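Local coordinates for protein DraIII (Deinococcus radiophilus, PDB 4L0K) that acts as a type II restriction endonuclease that cuts double-stranded DNA, probably through an active site of the His-Me finger class, at residues A[22-27]-A[136-141]; A[33-38]-A[117-122]; A[39-42]-A[47-50]. All coordinates share one frame; numbering follows the deposited sequence.

Contact 1: A[22-27]-A[136-141]; sequences CQLPLG and DSFTKN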
loop_
_atom_site.group_PDB
_atom_site.type_symbol
_atom_site.label_atom_id
_atom_site.label_comp_id
_atom_site.label_asym_id
_atom_site.label_seq_id
_atom_site.Cartn_x
_atom_site.Cartn_y
_atom_site.Cartn_z
ATOM N N CYS A 22 9.750 -8.127 34.229
ATOM C CA CYS A 22 9.009 -7.189 35.077
ATOM C C CYS A 22 9.272 -5.761 34.575
ATOM O O CYS A 22 10.423 -5.381 34.361
ATOM C CB CYS A 22 9.508 -7.360 36.524
ATOM S SG CYS A 22 8.633 -6.630 37.952
ATOM N N GLN A 23 8.223 -4.970 34.377
ATOM C CA GLN A 23 8.446 -3.590 33.967
ATOM C C GLN A 23 8.003 -2.591 35.045
ATOM O O GLN A 23 7.958 -1.381 34.803
ATOM C CB GLN A 23 7.792 -3.307 32.603
ATOM C CG GLN A 23 8.247 -4.262 31.481
ATOM C CD GLN A 23 9.662 -3.984 31.001
ATOM O OE1 GLN A 23 10.136 -2.853 31.070
ATOM N NE2 GLN A 23 10.341 -5.012 30.512
ATOM N N LEU A 24 7.676 -3.110 36.229
ATOM C CA LEU A 24 7.424 -2.280 37.413
ATOM C C LEU A 24 8.744 -1.694 37.891
ATOM O O LEU A 24 9.808 -2.248 37.584
ATOM C CB LEU A 24 6.807 -3.115 38.542
ATOM C CG LEU A 24 5.286 -3.138 38.685
ATOM C CD1 LEU A 24 4.649 -1.745 38.464
ATOM C CD2 LEU A 24 4.686 -4.164 37.755
ATOM N N PRO A 25 8.692 -0.566 38.623
ATOM C CA PRO A 25 9.909 0.002 39.229
ATOM C C PRO A 25 10.608 -1.008 40.150
ATOM O O PRO A 25 9.918 -1.806 40.782
ATOM C CB PRO A 25 9.374 1.182 40.051
ATOM C CG PRO A 25 8.117 1.578 39.352
ATOM C CD PRO A 25 7.512 0.279 38.879
ATOM N N LEU A 26 11.938 -0.962 40.212
ATOM C CA LEU A 26 12.744 -1.892 41.011
ATOM C C LEU A 26 12.222 -2.102 42.440
ATOM O O LEU A 26 12.226 -3.229 42.943
ATOM C CB LEU A 26 14.211 -1.427 41.030
ATOM C CG LEU A 26 15.308 -2.337 41.603
ATOM C CD1 LEU A 26 15.324 -3.719 40.939
ATOM C CD2 LEU A 26 16.661 -1.653 41.459
ATOM N N GLY A 27 11.763 -1.022 43.076
ATOM C CA GLY A 27 11.180 -1.087 44.412
ATOM C C GLY A 27 10.088 -2.139 44.538
ATOM O O GLY A 27 10.341 -3.231 45.052
ATOM N N ASP A 136 -4.591 6.815 35.634
ATOM C CA ASP A 136 -4.363 6.838 37.076
ATOM C C ASP A 136 -2.963 7.371 37.361
ATOM O O ASP A 136 -2.152 7.497 36.442
ATOM C CB ASP A 136 -4.510 5.428 37.654
ATOM C CG ASP A 136 -3.556 4.440 37.014
ATOM O OD1 ASP A 136 -2.575 4.031 37.676
ATOM O OD2 ASP A 136 -3.777 4.086 35.839
ATOM N N SER A 137 -2.666 7.659 38.627
ATOM C CA SER A 137 -1.416 8.338 38.951
ATOM C C SER A 137 -0.178 7.484 38.706
ATOM O O SER A 137 0.863 8.010 38.290
ATOM C CB SER A 137 -1.430 8.924 40.374
ATOM O OG SER A 137 -1.988 8.019 41.311
ATOM N N PHE A 138 -0.280 6.179 38.956
ATOM C CA PHE A 138 0.829 5.287 38.638
ATOM C C PHE A 138 1.190 5.337 37.151
ATOM O O PHE A 138 2.345 5.552 36.791
ATOM C CB PHE A 138 0.521 3.840 39.003
ATOM C CG PHE A 138 1.423 2.859 38.310
ATOM C CD1 PHE A 138 0.966 2.114 37.233
ATOM C CD2 PHE A 138 2.751 2.726 38.701
ATOM C CE1 PHE A 138 1.807 1.233 36.577
ATOM C CE2 PHE A 138 3.598 1.844 38.050
ATOM C CZ PHE A 138 3.124 1.097 36.986
ATOM N N THR A 139 0.192 5.124 36.295
ATOM C CA THR A 139 0.409 5.062 34.850
ATOM C C THR A 139 0.995 6.370 34.359
ATOM O O THR A 139 2.031 6.385 33.679
ATOM C CB THR A 139 -0.906 4.817 34.109
ATOM O OG1 THR A 139 -1.624 3.768 34.763
ATOM C CG2 THR A 139 -0.649 4.434 32.658
ATOM N N LYS A 140 0.333 7.462 34.742
ATOM C CA LYS A 140 0.769 8.812 34.405
ATOM C C LYS A 140 2.224 9.070 34.789
ATOM O O LYS A 140 3.025 9.482 33.945
ATOM C CB LYS A 140 -0.132 9.851 35.075
ATOM C CG LYS A 140 0.321 11.288 34.855
ATOM C CD LYS A 140 -0.798 12.273 35.175
ATOM C CE LYS A 140 -0.451 13.688 34.725
ATOM N NZ LYS A 140 0.697 14.256 35.478
ATOM N N ASN A 141 2.569 8.820 36.054
ATOM C CA ASN A 141 3.905 9.159 36.538
ATOM C C ASN A 141 4.978 8.274 35.943
ATOM O O ASN A 141 6.070 8.742 35.589
ATOM C CB ASN A 141 3.953 9.143 38.065
ATOM C CG ASN A 141 3.090 10.232 38.666
ATOM O OD1 ASN A 141 3.047 11.358 38.153
ATOM N ND2 ASN A 141 2.364 9.897 39.724
#
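The apolar side chains of L24 and P25 meet the F138 ring, and all the contact between 22-27 and 136-141 lies there. The methyl L24 CD1 does the closest touching, coming to 3.5 Å from F138 CZ and 3.8 Å from F138 CE2; it approaches the ring obliquely, and the two side chains run at about a right angle to each other. P25 adds a looser touch at the ring edge, near its plane, with P25 CD at 4.3 Å from F138 CE2. The ring arrives from the first turn of helix 137-147, where chi1 of 162° sets CG opposite the backbone N and carries the phenyl group out toward the loop.

The polar interactions stay within each segment or lead elsewhere. D136 is the N-cap of helix 137-147: its OD1 accepts from T139 N at 3.3 Å with an N-H...O angle of 161°, the donor standing well above the carboxylate plane. Behind the cap, K140 N bonds to D136 O at 3.0 Å, the first bond of the helical ladder. From the loop, Q23 O is hydrogen-bonded to the hydroxyl of Y142, one turn beyond F138 on helix 137-147, and the Y142 ring meets that of F138. The backbone bond of L24 with C4 ties the loop to the N-terminus, where C22 SG lies among the sulfurs of C4 and C32, and that of Q23 with L33 ties it to its own later part.

With only 82 Å² buried and none of the three touching residues fully enclosed, this purely apolar contact probably adds little directional hold, the polar bonds of each segment being made within it or to other parts of the chain.

Contact 2: A[33-38]-A[117-122]; sequences LEFPFL and DVARKL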
loop_
_atom_site.group_PDB
_atom_site.type_symbol
_atom_site.label_atom_id
_atom_site.label_comp_id
_atom_site.label_asym_id
_atom_site.label_seq_id
_atom_site.Cartn_x
_atom_site.Cartn_y
_atom_site.Cartn_z
ATOM N N LEU A 33 4.860 -7.630 36.943
ATOM C CA LEU A 33 4.090 -7.560 35.689
ATOM C C LEU A 33 4.878 -7.125 34.433
ATOM O O LEU A 33 5.787 -6.287 34.492
ATOM C CB LEU A 33 2.902 -6.612 35.847
ATOM C CG LEU A 33 1.812 -6.857 36.882
ATOM C CD1 LEU A 33 1.283 -5.518 37.350
ATOM C CD2 LEU A 33 0.691 -7.672 36.287
ATOM N N GLU A 34 4.490 -7.678 33.289
ATOM C CA GLU A 34 5.125 -7.332 32.022
ATOM C C GLU A 34 4.591 -6.000 31.461
ATOM O O GLU A 34 5.362 -5.197 30.934
ATOM C CB GLU A 34 4.978 -8.463 30.983
ATOM C CG GLU A 34 5.887 -8.278 29.769
ATOM C CD GLU A 34 5.720 -9.344 28.700
ATOM O OE1 GLU A 34 4.651 -9.988 28.647
ATOM O OE2 GLU A 34 6.665 -9.533 27.899
ATOM N N PHE A 35 3.283 -5.764 31.584
ATOM C CA PHE A 35 2.686 -4.535 31.052
ATOM C C PHE A 35 1.874 -3.734 32.075
ATOM O O PHE A 35 0.674 -3.524 31.870
ATOM C CB PHE A 35 1.804 -4.848 29.828
ATOM C CG PHE A 35 2.553 -5.475 28.674
ATOM C CD1 PHE A 35 3.418 -4.716 27.891
ATOM C CD2 PHE A 35 2.387 -6.822 28.369
ATOM C CE1 PHE A 35 4.116 -5.296 26.832
ATOM C CE2 PHE A 35 3.077 -7.416 27.318
ATOM C CZ PHE A 35 3.943 -6.651 26.546
ATOM N N PRO A 36 2.522 -3.273 33.170
ATOM C CA PRO A 36 1.810 -2.561 34.246
ATOM C C PRO A 36 1.152 -1.262 33.771
ATOM O O PRO A 36 -0.009 -0.989 34.097
ATOM C CB PRO A 36 2.917 -2.262 35.266
ATOM C CG PRO A 36 4.207 -2.349 34.493
ATOM C CD PRO A 36 3.963 -3.410 33.463
ATOM N N PHE A 37 1.887 -0.495 32.972
ATOM C CA PHE A 37 1.397 0.752 32.373
ATOM C C PHE A 37 0.180 0.587 31.455
ATOM O O PHE A 37 -0.419 1.574 31.037
ATOM C CB PHE A 37 2.538 1.450 31.626
ATOM C CG PHE A 37 3.228 0.568 30.618
ATOM C CD1 PHE A 37 4.196 -0.345 31.017
ATOM C CD2 PHE A 37 2.899 0.644 29.270
ATOM C CE1 PHE A 37 4.822 -1.164 30.096
ATOM C CE2 PHE A 37 3.524 -0.178 28.349
ATOM C CZ PHE A 37 4.487 -1.075 28.761
ATOM N N LEU A 38 -0.190 -0.653 31.142
ATOM C CA LEU A 38 -1.391 -0.900 30.346
ATOM C C LEU A 38 -2.612 -1.362 31.150
ATOM O O LEU A 38 -3.716 -1.477 30.588
ATOM C CB LEU A 38 -1.103 -1.875 29.208
ATOM C CG LEU A 38 -0.466 -1.210 27.977
ATOM C CD1 LEU A 38 0.057 -2.243 27.021
ATOM C CD2 LEU A 38 -1.473 -0.304 27.296
ATOM N N ASP A 117 9.772 -1.025 25.051
ATOM C CA ASP A 117 9.904 0.434 24.886
ATOM C C ASP A 117 8.814 1.039 23.985
ATOM O O ASP A 117 8.135 1.996 24.376
ATOM C CB ASP A 117 11.276 0.803 24.310
ATOM C CG ASP A 117 12.396 0.635 25.308
ATOM O OD1 ASP A 117 12.098 0.558 26.521
ATOM O OD2 ASP A 117 13.574 0.586 24.886
ATOM N N VAL A 118 8.670 0.463 22.789
ATOM C CA VAL A 118 7.623 0.828 21.836
ATOM C C VAL A 118 6.228 0.752 22.469
ATOM O O VAL A 118 5.440 1.705 22.349
ATOM C CB VAL A 118 7.692 -0.061 20.561
ATOM C CG1 VAL A 118 6.372 -0.020 19.774
ATOM C CG2 VAL A 118 8.902 0.337 19.678
ATOM N N ALA A 119 5.923 -0.369 23.140
ATOM C CA ALA A 119 4.671 -0.466 23.902
ATOM C C ALA A 119 4.477 0.725 24.871
ATOM O O ALA A 119 3.373 1.303 24.975
ATOM C CB ALA A 119 4.597 -1.792 24.655
ATOM N N ARG A 120 5.551 1.097 25.566
ATOM C CA ARG A 120 5.441 2.195 26.533
ATOM C C ARG A 120 5.144 3.533 25.833
ATOM O O ARG A 120 4.301 4.321 26.279
ATOM C CB ARG A 120 6.710 2.305 27.381
ATOM C CG ARG A 120 6.604 1.724 28.787
ATOM C CD ARG A 120 7.890 1.991 29.578
ATOM N NE ARG A 120 9.048 1.388 28.923
ATOM C CZ ARG A 120 9.660 0.288 29.350
ATOM N NH1 ARG A 120 9.235 -0.331 30.450
ATOM N NH2 ARG A 120 10.699 -0.192 28.684
ATOM N N LYS A 121 5.828 3.759 24.718
ATOM C CA LYS A 121 5.698 5.001 23.969
ATOM C C LYS A 121 4.283 5.165 23.470
ATOM O O LYS A 121 3.678 6.215 23.617
ATOM C CB LYS A 121 6.651 5.000 22.779
ATOM C CG LYS A 121 6.484 6.207 21.876
ATOM C CD LYS A 121 6.819 7.515 22.595
ATOM C CE LYS A 121 6.652 8.698 21.658
ATOM N NZ LYS A 121 7.514 8.572 20.442
ATOM N N LEU A 122 3.771 4.095 22.880
ATOM C CA LEU A 122 2.447 4.075 22.295
ATOM C C LEU A 122 1.357 4.267 23.350
ATOM O O LEU A 122 0.336 4.911 23.076
ATOM C CB LEU A 122 2.256 2.750 21.553
ATOM C CG LEU A 122 2.372 2.748 20.032
ATOM C CD1 LEU A 122 3.072 3.983 19.481
ATOM C CD2 LEU A 122 3.048 1.486 19.553
#
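F37 lays its ring against the aliphatic part of R120, and the fit is close: R120 CG stands 3.5 Å from the F37 ring centroid and 11° off the ring normal, a CH-pi contact over the centre of the face. The chi1 of F37, 54°, tucks CG between the backbone N and the carbonyl carbon, which turns the ring into helix 112-126 and brings its rim to A119. There F37 CE2 meets A119 O at 3.7 Å, the oxygen lying at the ring edge near its plane, while F37 CZ reaches A119 CB at 4.2 Å. F35 adds a second aromatic contact to the same methyl, F35 CE1 to A119 CB 4.2 Å, and its ring has F37 CZ at its edge, in plane.

The arrangement joins the loop that runs from strand 20-21 into helix 39-44 to the middle of helix 112-126, the small alanine giving the two aromatic side chains a place to approach the helix. Were F37 replaced by an alanine, R120 CG would probably lose the ring face it rests on and a gap would be likely to open beside A119 in this buried spot.

Beyond this first shell, R120 is fixed by polar partners at its far end. R120 NH2 makes a salt bridge to D117 OD1 at 2.7 Å, three residues back in the same helix, with an N-H...O angle of 155° and the acceptor in the guanidinium plane; R120 NH1 is hydrogen-bonded to Q23 OE1 and to Y142 OH, and F146 makes a cation-pi contact with the group. Within the loop, L38 N bonds to F35 O at 3.1 Å, closing the turn that carries F37. V53 of helix 46-57 touches F35 and L38, and F138 of helix 137-147 touches P36.

Contact 3: A[39-42]-A[47-50]; sequences VSLS and RIAA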
loop_
_atom_site.group_PDB
_atom_site.type_symbol
_atom_site.label_atom_id
_atom_site.label_comp_id
_atom_site.label_asym_id
_atom_site.label_seq_id
_atom_site.Cartn_x
_atom_site.Cartn_y
_atom_site.Cartn_z
ATOM N N VAL A 39 -2.438 -1.584 32.457
ATOM C CA VAL A 39 -3.536 -2.155 33.245
ATOM C C VAL A 39 -4.826 -1.331 33.123
ATOM O O VAL A 39 -5.848 -1.834 32.654
ATOM C CB VAL A 39 -3.148 -2.417 34.738
ATOM C CG1 VAL A 39 -4.374 -2.797 35.550
ATOM C CG2 VAL A 39 -2.096 -3.517 34.834
ATOM N N SER A 40 -4.762 -0.057 33.487
ATOM C CA SER A 40 -5.919 0.831 33.343
ATOM C C SER A 40 -6.464 0.842 31.917
ATOM O O SER A 40 -7.688 0.766 31.718
ATOM C CB SER A 40 -5.579 2.251 33.779
ATOM O OG SER A 40 -5.157 2.271 35.130
ATOM N N LEU A 41 -5.574 0.894 30.926
ATOM C CA LEU A 41 -6.065 0.962 29.554
ATOM C C LEU A 41 -6.821 -0.330 29.209
ATOM O O LEU A 41 -7.890 -0.278 28.581
ATOM C CB LEU A 41 -4.944 1.263 28.551
ATOM C CG LEU A 41 -5.435 1.779 27.189
ATOM C CD1 LEU A 41 -6.216 3.081 27.368
ATOM C CD2 LEU A 41 -4.269 1.983 26.256
ATOM N N SER A 42 -6.296 -1.468 29.687
ATOM C CA SER A 42 -6.963 -2.764 29.499
ATOM C C SER A 42 -8.329 -2.762 30.160
ATOM O O SER A 42 -9.271 -3.405 29.698
ATOM C CB SER A 42 -6.146 -3.905 30.110
ATOM O OG SER A 42 -5.183 -4.401 29.205
ATOM N N ARG A 47 -9.480 -3.498 23.432
ATOM C CA ARG A 47 -8.872 -3.633 22.102
ATOM C C ARG A 47 -7.740 -2.643 21.835
ATOM O O ARG A 47 -6.814 -2.948 21.090
ATOM C CB ARG A 47 -9.912 -3.624 20.988
ATOM C CG ARG A 47 -10.646 -4.969 20.898
ATOM C CD ARG A 47 -11.876 -4.923 19.992
ATOM N NE ARG A 47 -12.413 -6.265 19.786
ATOM C CZ ARG A 47 -13.678 -6.540 19.477
ATOM N NH1 ARG A 47 -14.559 -5.557 19.343
ATOM N NH2 ARG A 47 -14.065 -7.804 19.308
ATOM N N ILE A 48 -7.773 -1.475 22.462
ATOM C CA ILE A 48 -6.674 -0.540 22.242
ATOM C C ILE A 48 -5.430 -1.058 22.957
ATOM O O ILE A 48 -4.349 -1.087 22.367
ATOM C CB ILE A 48 -6.996 0.914 22.659
ATOM C CG1 ILE A 48 -8.113 1.480 21.784
ATOM C CG2 ILE A 48 -5.748 1.818 22.519
ATOM C CD1 ILE A 48 -8.468 2.920 22.149
ATOM N N ALA A 49 -5.586 -1.481 24.212
ATOM C CA ALA A 49 -4.467 -2.084 24.951
ATOM C C ALA A 49 -3.877 -3.265 24.181
ATOM O O ALA A 49 -2.646 -3.356 24.009
ATOM C CB ALA A 49 -4.912 -2.538 26.339
ATOM N N ALA A 50 -4.754 -4.149 23.697
ATOM C CA ALA A 50 -4.290 -5.344 22.976
ATOM C C ALA A 50 -3.607 -4.980 21.661
ATOM O O ALA A 50 -2.616 -5.598 21.286
ATOM C CB ALA A 50 -5.425 -6.343 22.741
#
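A49 points its methyl at the flank of helix 39-44, against L41 and S42. Helices 39-44 and 46-57 follow each other with a very short break between them, so the contact is the inner face of a tight helical hairpin, and the nearest CA atoms, those of S42 and A49, come within 5.2 Å. The small size of A49 suits so close an approach: A49 CB lies 4.1 Å from L41 C and 4.4 Å from L41 CB, which puts it against the backbone of the first helix as well as its side chains.

L41, buried nearly as deeply by the contact, sends its CG opposite the backbone N, chi1 -162°, and its end reaches I48. The two branched side chains cross obliquely, L41 CD2 meeting I48 CG2 at 4.0 Å. Outward from the hairpin, L41 also packs on Y127, and I48 on I166 and F169, so both belong to the interior of the domain.

S42 lies at the exposed border. Its chi1 of -86° holds the hydroxyl beside the backbone N, where S42 OG touches A49 CB at 3.4 Å.

Contacts 2 and 3 are buried, whereas contact 1 lies at the surface. Contacts 2 and 3 continue one another along the chain, since 33-38 runs straight into 39-42, and both are nested inside the loop closed by contact 1. Their chemistry differs: contact 1 is methyl against ring, contact 3 is aliphatic with a serine at its border, and contact 2 combines aromatic packing with a buried arginine. That arginine also ties the first two contacts together, through the glutamine of the 22-27 loop. Helices 112-126 and 137-147, successive in the chain, thus meet the same N-terminal loop, while contact 3 joins two helices just beyond it.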